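Local coordinates for protein putative non-ribosomal peptide synthetase (Actinomadura parvosata subsp. kistnae, PDB 6M7L) that probably serves as a condensation-type domain of a non-ribosomal peptide synthetase, a class of modular enzyme that assembles peptides without the ribosome, at residues Leu56-Leu61 with Leu100-Ala105; Asp108-Leu113 with Phe135-Arg140; Gly112-Arg117 with Ser397-Pro402; Glu156-Leu161 with Glu387-Pro392; Ser316-Leu321 with Met406-Trp411. All blocks are in the same frame, centred on the assembly; numbering follows the deposited sequence.

Contact 1. Residues Leu56-Leu61 with Leu100-Ala105; sequences LDRDAL and LEICPA
Arg-58 and Leu-61, at the start of helix 58-71, reach across to Ile-102 and Leu-100 on strand 100-102, an outermost strand of the five-stranded mixed sheet in the N-terminal half of the condensation-type fold. This is a helix laid against the border of a sheet, and only two pairs of side chains make it. In the nearer pair the tip of Arg-58 meets a branch of Ile-102: NH1 of Arg-58 comes to 3.7 Å from the methyl CG2 of Ile-102, with the two side chains slanting past one another. The arginine gets there because its chain runs extended from CG to NE. One turn deeper, methyl meets methyl, Leu-61 CD2 lying 4.4 Å from Leu-100 CD2, a loose apolar touch. No hydrogen bond spans the two segments.

Outward from this shell, Arg-58 also rests on Pro-136 and Leu-61 on Leu-144, so the helix leans over neighbouring strands as well. Leu-100 and Ile-102 point to this helix; between them, Glu-101 turns the other way and pairs with Arg-117 of helix 110-119 and with His-133.

Asp-57 caps the start of the helix as its N-cap residue, and its backbone N is bonded to the hydroxyl of Tyr-169. The backbone bond from Leu-61 N to Asp-57 O, 2.8 Å long, closes the first turn. The cap itself is a single side-chain bond: Ala-60 N donates to Asp-57 OD1 over 3.0 Å, approaching from above the carboxylate plane, 65° out of it.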
# COMPACT_ATOMS: atom_id res chain seq x y z
N LEU A 56 -5.74 19.69 14.05
CA LEU A 56 -6.09 18.38 14.57
C LEU A 56 -7.25 18.50 15.55
O LEU A 56 -7.22 19.32 16.47
CB LEU A 56 -4.89 17.74 15.27
CG LEU A 56 -5.22 16.57 16.20
CD1 LEU A 56 -5.51 15.30 15.42
CD2 LEU A 56 -4.11 16.35 17.21
N ASP A 57 -8.28 17.67 15.35
CA ASP A 57 -9.41 17.59 16.26
C ASP A 57 -9.03 16.61 17.37
O ASP A 57 -9.18 15.39 17.23
CB ASP A 57 -10.67 17.16 15.52
CG ASP A 57 -11.92 17.23 16.39
OD1 ASP A 57 -11.80 17.10 17.62
OD2 ASP A 57 -13.01 17.43 15.82
N ARG A 58 -8.52 17.15 18.48
CA ARG A 58 -7.98 16.31 19.54
C ARG A 58 -9.04 15.37 20.11
O ARG A 58 -8.75 14.21 20.42
CB ARG A 58 -7.39 17.18 20.65
CG ARG A 58 -6.20 18.01 20.22
CD ARG A 58 -5.55 18.68 21.41
NE ARG A 58 -4.45 19.54 20.99
CZ ARG A 58 -3.70 20.25 21.83
NH1 ARG A 58 -3.93 20.20 23.13
NH2 ARG A 58 -2.72 21.01 21.36
N ASP A 59 -10.27 15.86 20.24
CA ASP A 59 -11.33 14.99 20.77
C ASP A 59 -11.74 13.93 19.76
O ASP A 59 -12.20 12.86 20.16
CB ASP A 59 -12.53 15.83 21.21
CG ASP A 59 -12.25 16.63 22.46
OD1 ASP A 59 -11.78 17.78 22.34
OD2 ASP A 59 -12.50 16.11 23.57
N ALA A 60 -11.58 14.21 18.47
CA ALA A 60 -11.82 13.17 17.47
C ALA A 60 -10.68 12.16 17.45
O ALA A 60 -10.91 10.96 17.28
CB ALA A 60 -12.01 13.79 16.09
N LEU A 61 -9.44 12.63 17.62
CA LEU A 61 -8.30 11.72 17.71
C LEU A 61 -8.45 10.78 18.90
O LEU A 61 -8.13 9.59 18.80
CB LEU A 61 -7.00 12.52 17.81
CG LEU A 61 -5.75 11.76 18.26
CD1 LEU A 61 -5.29 10.78 17.19
CD2 LEU A 61 -4.64 12.73 18.61
N LEU A 100 -4.04 8.67 26.34
CA LEU A 100 -3.57 9.66 25.37
C LEU A 100 -2.90 10.80 26.14
O LEU A 100 -3.57 11.68 26.66
CB LEU A 100 -4.72 10.18 24.52
CG LEU A 100 -4.39 11.36 23.60
CD1 LEU A 100 -3.28 11.01 22.62
CD2 LEU A 100 -5.63 11.83 22.85
N GLU A 101 -1.57 10.76 26.20
CA GLU A 101 -0.82 11.86 26.78
C GLU A 101 -0.75 13.02 25.80
O GLU A 101 -0.52 12.83 24.60
CB GLU A 101 0.59 11.42 27.16
CG GLU A 101 1.48 12.57 27.63
CD GLU A 101 2.93 12.17 27.82
OE1 GLU A 101 3.70 12.96 28.39
OE2 GLU A 101 3.30 11.05 27.39
N ILE A 102 -0.95 14.23 26.31
CA ILE A 102 -0.80 15.46 25.55
C ILE A 102 0.36 16.22 26.16
O ILE A 102 0.25 16.74 27.28
CB ILE A 102 -2.10 16.29 25.54
CG1 ILE A 102 -3.19 15.53 24.78
CG2 ILE A 102 -1.85 17.66 24.93
CD1 ILE A 102 -4.54 16.21 24.81
N CYS A 103 1.48 16.27 25.44
CA CYS A 103 2.74 16.78 25.98
C CYS A 103 3.28 17.87 25.06
O CYS A 103 4.04 17.58 24.11
CB CYS A 103 3.75 15.64 26.14
SG CYS A 103 5.41 16.17 26.61
N PRO A 104 2.92 19.13 25.30
CA PRO A 104 3.43 20.22 24.46
C PRO A 104 4.95 20.24 24.45
O PRO A 104 5.61 20.09 25.48
CB PRO A 104 2.86 21.48 25.13
CG PRO A 104 1.63 20.99 25.82
CD PRO A 104 1.94 19.60 26.30
N ALA A 105 5.52 20.42 23.25
CA ALA A 105 6.95 20.31 23.08
C ALA A 105 7.41 21.21 21.94
O ALA A 105 6.60 21.78 21.20
CB ALA A 105 7.36 18.86 22.79

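Contact 2. Residues Asp108-Leu113 with Phe135-Arg140; sequences DELPGL and FPLTDR
Phe-135, on strand 130-136, meets the first turn of helix 110-119 along one side of its side chain, from CB through CD1 and CE1 to CZ. Its CB sits 3.8 Å from Leu-110 CD2, and the same methyl lies equally near the ring carbon CG. Farther out, Phe-135 CD1 is 3.9 Å from Leu-113 CD1. Next comes CE1, 3.7 Å from Leu-113 CB, and then CZ, 4.0 Å from that same CB. With CG anti to its carbonyl carbon (chi1 -60°), the ring slants past both leucines beneath the helix. The other branch of Leu-110 turns to Leu-137, the two side chains meeting tip to tip with Leu-110 CD1 3.9 Å from Leu-137 CD1.

These pieces belong to a beta-alpha-beta unit: strand 100-102, helix 110-119, and strand 130-136, which runs parallel beside the first. Val-143 and Leu-145 of strand 141-149 carry the apolar layer on across the sheet. Shortening Phe-135 to an alanine would probably leave Leu-113 without its main partner here and open a gap beneath the helix. With carbon on both sides and no hydrogen bond across, these two segments meet at the helix's first turn by fit and burial of hydrocarbon.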
# COMPACT_ATOMS: atom_id res chain seq x y z
N ASP A 108 13.03 20.69 18.91
CA ASP A 108 14.16 20.58 19.83
C ASP A 108 14.17 19.28 20.63
O ASP A 108 15.13 18.51 20.57
CB ASP A 108 14.13 21.78 20.77
CG ASP A 108 15.47 22.07 21.40
OD1 ASP A 108 16.48 21.46 20.97
OD2 ASP A 108 15.52 22.91 22.32
N GLU A 109 13.10 19.03 21.38
CA GLU A 109 13.06 17.97 22.38
C GLU A 109 12.24 16.76 21.94
O GLU A 109 12.00 15.86 22.76
CB GLU A 109 12.53 18.51 23.70
CG GLU A 109 11.15 19.14 23.61
CD GLU A 109 10.96 20.26 24.62
OE1 GLU A 109 9.84 20.81 24.69
OE2 GLU A 109 11.92 20.59 25.34
N LEU A 110 11.81 16.71 20.68
CA LEU A 110 11.04 15.57 20.20
C LEU A 110 11.85 14.27 20.14
O LEU A 110 11.31 13.21 20.48
CB LEU A 110 10.44 15.87 18.82
CG LEU A 110 9.03 16.46 18.85
CD1 LEU A 110 8.46 16.57 17.45
CD2 LEU A 110 8.13 15.61 19.74
N PRO A 111 13.12 14.29 19.70
CA PRO A 111 13.91 13.04 19.75
C PRO A 111 13.92 12.37 21.11
O PRO A 111 13.69 11.16 21.21
CB PRO A 111 15.30 13.50 19.32
CG PRO A 111 15.04 14.63 18.40
CD PRO A 111 13.85 15.35 18.97
N GLY A 112 14.18 13.13 22.17
CA GLY A 112 14.23 12.53 23.50
C GLY A 112 12.88 12.06 23.99
O GLY A 112 12.76 11.00 24.60
N LEU A 113 11.83 12.84 23.72
CA LEU A 113 10.49 12.47 24.16
C LEU A 113 10.03 11.19 23.48
O LEU A 113 9.49 10.29 24.12
CB LEU A 113 9.52 13.61 23.90
CG LEU A 113 9.66 14.79 24.85
CD1 LEU A 113 8.92 16.00 24.34
CD2 LEU A 113 9.15 14.39 26.22
N PHE A 135 2.13 15.29 20.90
CA PHE A 135 3.12 16.33 21.17
C PHE A 135 2.76 17.57 20.36
O PHE A 135 3.17 17.72 19.20
CB PHE A 135 4.53 15.85 20.83
CG PHE A 135 4.96 14.65 21.62
CD1 PHE A 135 5.49 14.80 22.90
CD2 PHE A 135 4.83 13.37 21.10
CE1 PHE A 135 5.88 13.70 23.64
CE2 PHE A 135 5.22 12.26 21.84
CZ PHE A 135 5.75 12.43 23.11
N PRO A 136 1.99 18.49 20.94
CA PRO A 136 1.64 19.73 20.23
C PRO A 136 2.86 20.62 20.03
O PRO A 136 3.55 20.97 20.99
CB PRO A 136 0.61 20.40 21.15
CG PRO A 136 0.11 19.29 22.03
CD PRO A 136 1.27 18.37 22.22
N LEU A 137 3.13 20.97 18.77
CA LEU A 137 4.20 21.89 18.41
C LEU A 137 3.67 23.29 18.12
O LEU A 137 4.18 24.27 18.66
CB LEU A 137 4.97 21.35 17.20
CG LEU A 137 5.57 19.96 17.40
CD1 LEU A 137 6.06 19.39 16.08
CD2 LEU A 137 6.71 20.01 18.41
N THR A 138 2.67 23.38 17.25
CA THR A 138 1.89 24.60 17.03
C THR A 138 0.42 24.21 17.01
O THR A 138 0.06 23.05 17.22
CB THR A 138 2.28 25.29 15.72
OG1 THR A 138 1.80 24.52 14.61
CG2 THR A 138 3.79 25.45 15.60
N ASP A 139 -0.45 25.19 16.76
CA ASP A 139 -1.87 24.89 16.61
C ASP A 139 -2.17 24.15 15.32
O ASP A 139 -3.27 23.60 15.19
CB ASP A 139 -2.69 26.18 16.69
CG ASP A 139 -2.17 27.26 15.76
OD1 ASP A 139 -1.37 26.95 14.85
OD2 ASP A 139 -2.56 28.44 15.95
N ARG A 140 -1.23 24.12 14.38
CA ARG A 140 -1.41 23.46 13.09
C ARG A 140 -0.39 22.35 12.86
O ARG A 140 -0.34 21.79 11.76
CB ARG A 140 -1.35 24.48 11.95
CG ARG A 140 -0.15 25.41 12.04
CD ARG A 140 0.13 26.14 10.73
NE ARG A 140 -0.95 27.03 10.33
CZ ARG A 140 -1.66 26.89 9.22
NH1 ARG A 140 -1.41 25.89 8.39
NH2 ARG A 140 -2.62 27.76 8.93

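Contact 3. Residues Gly112-Arg117 with Ser397-Pro402; sequences GLLADR and SPVPMP
Leu-114 makes an apolar helix-to-strand contact with Val-399 and Met-401, where helix 110-119 passes the far border of the N-terminal sheet: strand 395-399 is outermost there, next to strand 45-53, and Met-401 follows in the coil leaving it. The leucine crosses both partners at about a right angle. Its CD1 touches Val-399 CG1 at 3.8 Å, while its CB lies 3.6 Å from the sulfur SD of Met-401. That sulfur also sits 4.0 Å from Leu-114 CD1, so it crosses the leucine side chain near both its root and one of its methyls. Met-401 is folded to do this: bends at chi2 (-89°) and chi3 (-53°) curl the chain back toward the helix and bring its CE to 3.7 Å from the backbone O of Leu-114.

Behind Leu-114, Phe-135 and Leu-145 continue the apolar layer over the sheet. Arg-117 packs its chain on the same two residues but leads its end away from segment 397-402. There its NH2 donates to Asp-116 OD2 in a salt bridge of 2.6 Å, bent to 132° at the hydrogen and slightly tilted from the guanidinium plane, and its NH1 pairs with Glu-101 on strand 100-102. Between the two segments themselves, hydrocarbon and a thioether meet by van der Waals contact, with no hydrogen bond across.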
# COMPACT_ATOMS: atom_id res chain seq x y z
N GLY A 112 14.18 13.13 22.17
CA GLY A 112 14.23 12.53 23.50
C GLY A 112 12.88 12.06 23.99
O GLY A 112 12.76 11.00 24.60
N LEU A 113 11.83 12.84 23.72
CA LEU A 113 10.49 12.47 24.16
C LEU A 113 10.03 11.19 23.48
O LEU A 113 9.49 10.29 24.12
CB LEU A 113 9.52 13.61 23.90
CG LEU A 113 9.66 14.79 24.85
CD1 LEU A 113 8.92 16.00 24.34
CD2 LEU A 113 9.15 14.39 26.22
N LEU A 114 10.23 11.09 22.16
CA LEU A 114 9.80 9.91 21.43
C LEU A 114 10.51 8.66 21.93
O LEU A 114 9.88 7.61 22.12
CB LEU A 114 10.04 10.09 19.93
CG LEU A 114 9.15 11.11 19.21
CD1 LEU A 114 9.67 11.35 17.80
CD2 LEU A 114 7.71 10.62 19.18
N ALA A 115 11.82 8.75 22.17
CA ALA A 115 12.56 7.60 22.67
C ALA A 115 12.09 7.20 24.07
O ALA A 115 11.89 6.02 24.35
CB ALA A 115 14.06 7.90 22.67
N ASP A 116 11.92 8.19 24.95
CA ASP A 116 11.48 7.89 26.31
C ASP A 116 10.09 7.27 26.32
O ASP A 116 9.86 6.23 26.96
CB ASP A 116 11.50 9.16 27.16
CG ASP A 116 10.77 8.99 28.47
OD1 ASP A 116 11.32 8.33 29.38
OD2 ASP A 116 9.63 9.50 28.60
N ARG A 117 9.14 7.89 25.62
CA ARG A 117 7.77 7.38 25.62
C ARG A 117 7.67 6.02 24.94
O ARG A 117 6.83 5.20 25.32
CB ARG A 117 6.83 8.38 24.94
CG ARG A 117 6.77 9.75 25.59
CD ARG A 117 6.31 9.67 27.04
NE ARG A 117 5.93 10.99 27.55
CZ ARG A 117 6.77 11.83 28.14
NH1 ARG A 117 6.33 13.01 28.57
NH2 ARG A 117 8.04 11.49 28.31
N SER A 397 2.92 12.43 7.67
CA SER A 397 4.22 11.93 7.25
C SER A 397 4.91 11.26 8.43
O SER A 397 4.75 11.72 9.57
CB SER A 397 5.11 13.05 6.69
OG SER A 397 5.35 14.05 7.67
N PRO A 398 5.67 10.19 8.20
CA PRO A 398 6.27 9.46 9.32
C PRO A 398 7.49 10.17 9.89
O PRO A 398 8.29 10.77 9.17
CB PRO A 398 6.66 8.12 8.69
CG PRO A 398 6.90 8.45 7.26
CD PRO A 398 5.93 9.54 6.90
N VAL A 399 7.63 10.08 11.21
CA VAL A 399 8.77 10.63 11.93
C VAL A 399 9.71 9.47 12.26
O VAL A 399 9.27 8.50 12.88
CB VAL A 399 8.33 11.36 13.21
CG1 VAL A 399 9.55 11.80 14.02
CG2 VAL A 399 7.44 12.54 12.87
N PRO A 400 10.98 9.54 11.86
CA PRO A 400 11.89 8.42 12.14
C PRO A 400 12.13 8.26 13.63
O PRO A 400 12.18 9.23 14.38
CB PRO A 400 13.18 8.82 11.40
CG PRO A 400 13.12 10.31 11.34
CD PRO A 400 11.66 10.63 11.15
N MET A 401 12.26 7.00 14.05
CA MET A 401 12.59 6.61 15.40
C MET A 401 13.90 5.83 15.39
O MET A 401 14.30 5.30 14.34
CB MET A 401 11.48 5.74 16.01
CG MET A 401 10.11 6.40 16.07
SD MET A 401 9.84 7.33 17.59
CE MET A 401 10.23 6.09 18.82
N PRO A 402 14.59 5.73 16.52
CA PRO A 402 15.76 4.85 16.59
C PRO A 402 15.35 3.40 16.34
O PRO A 402 14.17 3.04 16.35
CB PRO A 402 16.28 5.06 18.01
CG PRO A 402 15.80 6.42 18.39
CD PRO A 402 14.46 6.56 17.73

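Contact 4. Residues Glu156-Leu161 with Glu387-Pro392; sequences ESVDVL and ESWALP
The indole of Trp-389 is wedged against helix 155-172, and its NE1 gives the one hydrogen bond of the contact, 2.8 Å to Asp-159 OD1. The bond is nearly straight, 165° at the hydrogen, and the oxygen receives it on its anti lone pair, close to the ring plane. Carboxylate and ring are almost coplanar, 22° apart. Asp-159 holds CG anti to its backbone N (chi1 176°), which swings the carboxylate to the NE1 edge. Its other oxygen, OD2, forms a salt bridge with Arg-163, a second grip on the carboxylate that presents OD1 to the indole. The benzo part of the indole is packed as well: Trp-389 CZ2 lies 3.7 Å from Asp-159 CA, and CH2 is 3.9 Å from Val-158 CG1.

The ring is buried, with Val-48 and Leu-50 of strand 45-53 and Val-162 of the helix around it. The segment 387-392 belongs to the connection from strand 374-380, in the C-terminal sheet, to strand 395-399, which joins the N-terminal sheet; such a strand lent across from one half to the other is a feature of condensation domains.

The other side is looser. Glu-387 and Ser-388, just ahead of the tryptophan, are exposed and do not touch the helix segment.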
# COMPACT_ATOMS: atom_id res chain seq x y z
N GLU A 156 3.94 -5.84 11.21
CA GLU A 156 2.87 -5.56 10.25
C GLU A 156 1.67 -4.88 10.89
O GLU A 156 0.91 -4.20 10.20
CB GLU A 156 2.42 -6.85 9.56
CG GLU A 156 3.47 -7.48 8.65
CD GLU A 156 4.62 -8.09 9.41
OE1 GLU A 156 4.39 -8.60 10.53
OE2 GLU A 156 5.77 -8.03 8.91
N SER A 157 1.47 -5.06 12.20
CA SER A 157 0.34 -4.44 12.88
C SER A 157 0.46 -2.92 12.93
O SER A 157 -0.56 -2.24 13.06
CB SER A 157 0.19 -4.99 14.30
OG SER A 157 -0.25 -6.34 14.28
N VAL A 158 1.67 -2.38 12.84
CA VAL A 158 1.85 -0.93 12.87
C VAL A 158 1.14 -0.29 11.69
O VAL A 158 0.43 0.71 11.82
CB VAL A 158 3.34 -0.56 12.90
CG1 VAL A 158 3.53 0.92 12.66
CG2 VAL A 158 3.95 -0.96 14.23
N ASP A 159 1.32 -0.88 10.50
CA ASP A 159 0.60 -0.42 9.32
C ASP A 159 -0.90 -0.53 9.52
O ASP A 159 -1.65 0.42 9.22
CB ASP A 159 1.05 -1.23 8.10
CG ASP A 159 0.28 -0.88 6.85
OD1 ASP A 159 0.20 0.32 6.51
OD2 ASP A 159 -0.24 -1.80 6.20
N VAL A 160 -1.37 -1.67 10.03
CA VAL A 160 -2.79 -1.84 10.31
C VAL A 160 -3.26 -0.83 11.35
O VAL A 160 -4.35 -0.26 11.24
CB VAL A 160 -3.06 -3.29 10.77
CG1 VAL A 160 -4.50 -3.43 11.26
CG2 VAL A 160 -2.77 -4.26 9.65
N LEU A 161 -2.43 -0.58 12.37
CA LEU A 161 -2.77 0.41 13.39
C LEU A 161 -3.04 1.77 12.77
O LEU A 161 -4.09 2.38 13.00
CB LEU A 161 -1.63 0.50 14.40
CG LEU A 161 -1.95 0.47 15.90
CD1 LEU A 161 -3.21 1.25 16.19
CD2 LEU A 161 -2.06 -0.97 16.39
N GLU A 387 4.37 5.57 3.07
CA GLU A 387 3.98 6.55 2.06
C GLU A 387 2.47 6.69 1.96
O GLU A 387 1.99 7.75 1.53
CB GLU A 387 4.56 6.16 0.70
CG GLU A 387 5.97 5.59 0.73
CD GLU A 387 7.04 6.64 0.93
OE1 GLU A 387 6.71 7.82 1.19
OE2 GLU A 387 8.24 6.29 0.82
N SER A 388 1.72 5.66 2.34
CA SER A 388 0.27 5.64 2.19
C SER A 388 -0.45 5.75 3.53
O SER A 388 -1.55 5.22 3.69
CB SER A 388 -0.16 4.37 1.45
OG SER A 388 -1.55 4.36 1.22
N TRP A 389 0.16 6.43 4.50
CA TRP A 389 -0.48 6.75 5.77
C TRP A 389 -0.99 8.18 5.70
O TRP A 389 -0.20 9.12 5.52
CB TRP A 389 0.49 6.58 6.93
CG TRP A 389 0.84 5.16 7.26
CD1 TRP A 389 0.18 4.04 6.85
CD2 TRP A 389 1.94 4.71 8.06
NE1 TRP A 389 0.80 2.92 7.35
CE2 TRP A 389 1.89 3.30 8.09
CE3 TRP A 389 2.97 5.36 8.74
CZ2 TRP A 389 2.82 2.53 8.79
CZ3 TRP A 389 3.90 4.60 9.43
CH2 TRP A 389 3.81 3.20 9.45
N ALA A 390 -2.30 8.36 5.85
CA ALA A 390 -2.90 9.69 5.72
C ALA A 390 -4.11 9.78 6.64
O ALA A 390 -5.11 9.08 6.42
CB ALA A 390 -3.30 9.97 4.27
N LEU A 391 -4.03 10.63 7.65
CA LEU A 391 -5.20 10.96 8.46
C LEU A 391 -6.03 12.00 7.71
O LEU A 391 -5.51 13.07 7.38
CB LEU A 391 -4.80 11.51 9.82
CG LEU A 391 -3.93 10.71 10.79
CD1 LEU A 391 -4.16 11.20 12.22
CD2 LEU A 391 -4.18 9.22 10.70
N PRO A 392 -7.30 11.72 7.41
CA PRO A 392 -8.13 12.68 6.67
C PRO A 392 -8.12 14.06 7.32
O PRO A 392 -8.38 14.21 8.51
CB PRO A 392 -9.52 12.04 6.70
CG PRO A 392 -9.24 10.58 6.78
CD PRO A 392 -8.01 10.44 7.63

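Contact 5. Residues Ser316-Leu321 with Met406-Trp411; sequences SRWLAL and MELDLW
Two tryptophans from different sheets, Trp-318 and Trp-411, meet where strand 317-324 comes near the four-stranded C-terminal sheet, by its outermost strand 374-380. Leading with its six-membered ring, Trp-318 puts CH2 3.6 Å from Trp-411 CZ2. That CH2 atom stands 3.5 Å above the Trp-411 ring plane, displaced toward the rim. The rings meet at a slant, their planes inclined by 46° and the centroids of the six-membered rings 5.4 Å apart. Leu-408 closes the group: its CD1 lies 3.8 Å from Trp-318 CH2, the two side chains coming from opposite directions, and 4.0 Å above the plane of Trp-411.

Strand 410-418 lies beside strand 374-380 in its sheet, and Ala-375 there touches all three side chains. Replacing Trp-318 with an alanine would probably strip Leu-408 and Trp-411 of the ring they pack on and open a gap beside Ala-375.

A chi1 of -159° takes the indole of Trp-411 away from its own backbone N and across the path of Trp-318. Its NE1 is bonded to Gln-377 OE1, fixing the turn of the indole, and Lys-413 adds a cation-pi contact.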
# COMPACT_ATOMS: atom_id res chain seq x y z
N SER A 316 4.12 -12.43 14.38
CA SER A 316 5.50 -12.69 14.01
C SER A 316 5.85 -14.15 14.27
O SER A 316 5.65 -14.66 15.38
CB SER A 316 6.45 -11.78 14.78
OG SER A 316 6.31 -10.43 14.38
N ARG A 317 6.35 -14.82 13.25
CA ARG A 317 6.89 -16.17 13.37
C ARG A 317 8.39 -16.11 13.14
O ARG A 317 8.85 -15.47 12.18
CB ARG A 317 6.23 -17.13 12.38
CG ARG A 317 4.77 -17.43 12.66
CD ARG A 317 4.14 -18.14 11.48
NE ARG A 317 4.22 -17.33 10.27
CZ ARG A 317 4.17 -17.82 9.04
NH1 ARG A 317 4.05 -19.12 8.84
NH2 ARG A 317 4.25 -17.00 8.00
N TRP A 318 9.15 -16.77 14.01
CA TRP A 318 10.59 -16.83 13.89
C TRP A 318 11.01 -18.25 13.50
O TRP A 318 10.40 -19.22 13.95
CB TRP A 318 11.27 -16.41 15.19
CG TRP A 318 11.25 -14.92 15.39
CD1 TRP A 318 10.30 -14.19 16.03
CD2 TRP A 318 12.24 -13.99 14.93
NE1 TRP A 318 10.62 -12.86 16.00
CE2 TRP A 318 11.81 -12.71 15.33
CE3 TRP A 318 13.44 -14.11 14.22
CZ2 TRP A 318 12.54 -11.55 15.05
CZ3 TRP A 318 14.16 -12.96 13.94
CH2 TRP A 318 13.71 -11.70 14.36
N LEU A 319 12.03 -18.35 12.66
CA LEU A 319 12.46 -19.62 12.10
C LEU A 319 13.97 -19.76 12.27
O LEU A 319 14.73 -18.96 11.71
CB LEU A 319 12.07 -19.72 10.63
CG LEU A 319 11.84 -21.13 10.08
CD1 LEU A 319 10.70 -21.79 10.84
CD2 LEU A 319 11.55 -21.09 8.59
N ALA A 320 14.39 -20.76 13.03
CA ALA A 320 15.81 -21.08 13.13
C ALA A 320 16.27 -21.81 11.88
O ALA A 320 15.54 -22.63 11.32
CB ALA A 320 16.07 -21.94 14.37
N LEU A 321 17.49 -21.50 11.43
CA LEU A 321 18.06 -22.08 10.22
C LEU A 321 19.44 -22.64 10.52
O LEU A 321 20.45 -22.14 10.01
CB LEU A 321 18.11 -21.05 9.10
CG LEU A 321 16.81 -20.29 8.81
CD1 LEU A 321 17.04 -19.22 7.75
CD2 LEU A 321 15.71 -21.24 8.39
N MET A 406 15.59 -4.92 20.54
CA MET A 406 15.68 -6.31 20.10
C MET A 406 16.51 -7.11 21.09
O MET A 406 17.31 -6.56 21.85
CB MET A 406 16.28 -6.41 18.69
CG MET A 406 17.75 -6.03 18.60
SD MET A 406 18.40 -6.32 16.95
CE MET A 406 20.15 -6.08 17.22
N GLU A 407 16.30 -8.42 21.07
CA GLU A 407 17.11 -9.34 21.86
C GLU A 407 18.30 -9.88 21.08
O GLU A 407 19.23 -10.41 21.69
CB GLU A 407 16.26 -10.52 22.34
CG GLU A 407 15.01 -10.13 23.10
CD GLU A 407 14.25 -11.34 23.58
OE1 GLU A 407 14.73 -12.01 24.52
OE2 GLU A 407 13.17 -11.63 23.02
N LEU A 408 18.27 -9.78 19.76
CA LEU A 408 19.35 -10.30 18.94
C LEU A 408 20.60 -9.44 19.09
O LEU A 408 20.54 -8.28 19.49
CB LEU A 408 18.92 -10.35 17.47
CG LEU A 408 17.65 -11.15 17.18
CD1 LEU A 408 17.01 -10.68 15.89
CD2 LEU A 408 17.98 -12.63 17.11
N ASP A 409 21.74 -10.05 18.78
CA ASP A 409 22.98 -9.28 18.72
C ASP A 409 23.12 -8.58 17.38
O ASP A 409 23.60 -7.44 17.30
CB ASP A 409 24.19 -10.19 18.96
CG ASP A 409 24.02 -11.06 20.18
OD1 ASP A 409 23.22 -10.70 21.06
OD2 ASP A 409 24.68 -12.11 20.25
N LEU A 410 22.70 -9.25 16.31
CA LEU A 410 22.83 -8.74 14.95
C LEU A 410 21.58 -9.09 14.17
O LEU A 410 21.08 -10.22 14.24
CB LEU A 410 24.07 -9.31 14.26
CG LEU A 410 25.40 -8.96 14.92
CD1 LEU A 410 26.51 -9.88 14.43
CD2 LEU A 410 25.75 -7.50 14.66
N TRP A 411 21.07 -8.12 13.41
CA TRP A 411 19.91 -8.31 12.55
C TRP A 411 20.25 -7.69 11.20
O TRP A 411 20.20 -6.47 11.04
CB TRP A 411 18.65 -7.70 13.16
CG TRP A 411 17.39 -8.29 12.60
CD1 TRP A 411 17.30 -9.24 11.63
CD2 TRP A 411 16.05 -7.97 12.99
NE1 TRP A 411 15.98 -9.54 11.39
CE2 TRP A 411 15.19 -8.78 12.21
CE3 TRP A 411 15.49 -7.09 13.92
CZ2 TRP A 411 13.81 -8.72 12.33
CZ3 TRP A 411 14.12 -7.04 14.04
CH2 TRP A 411 13.29 -7.85 13.25

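Contacts 1, 2 and 3 all sit at the five-stranded N-terminal sheet, with contacts 1 and 2 centred about 12 Å apart and contacts 2 and 3 about 10 Å. Helix 110-119 serves both 2 and 3, which share Gly-112 and Leu-113; contact 1 lies where helix 58-71 reaches the edge strand. Contact 4 sits about 16 Å from contact 3, centre to centre, and is nested along the chain inside the loop that contact 3 closes. Contact 5, its centre about 25 Å from that of contact 4, belongs to the other half. The chain leaves the C-terminal sheet after strand 374-380, adds strand 395-399 to the N-terminal sheet and returns as strand 410-418, tying the halves together.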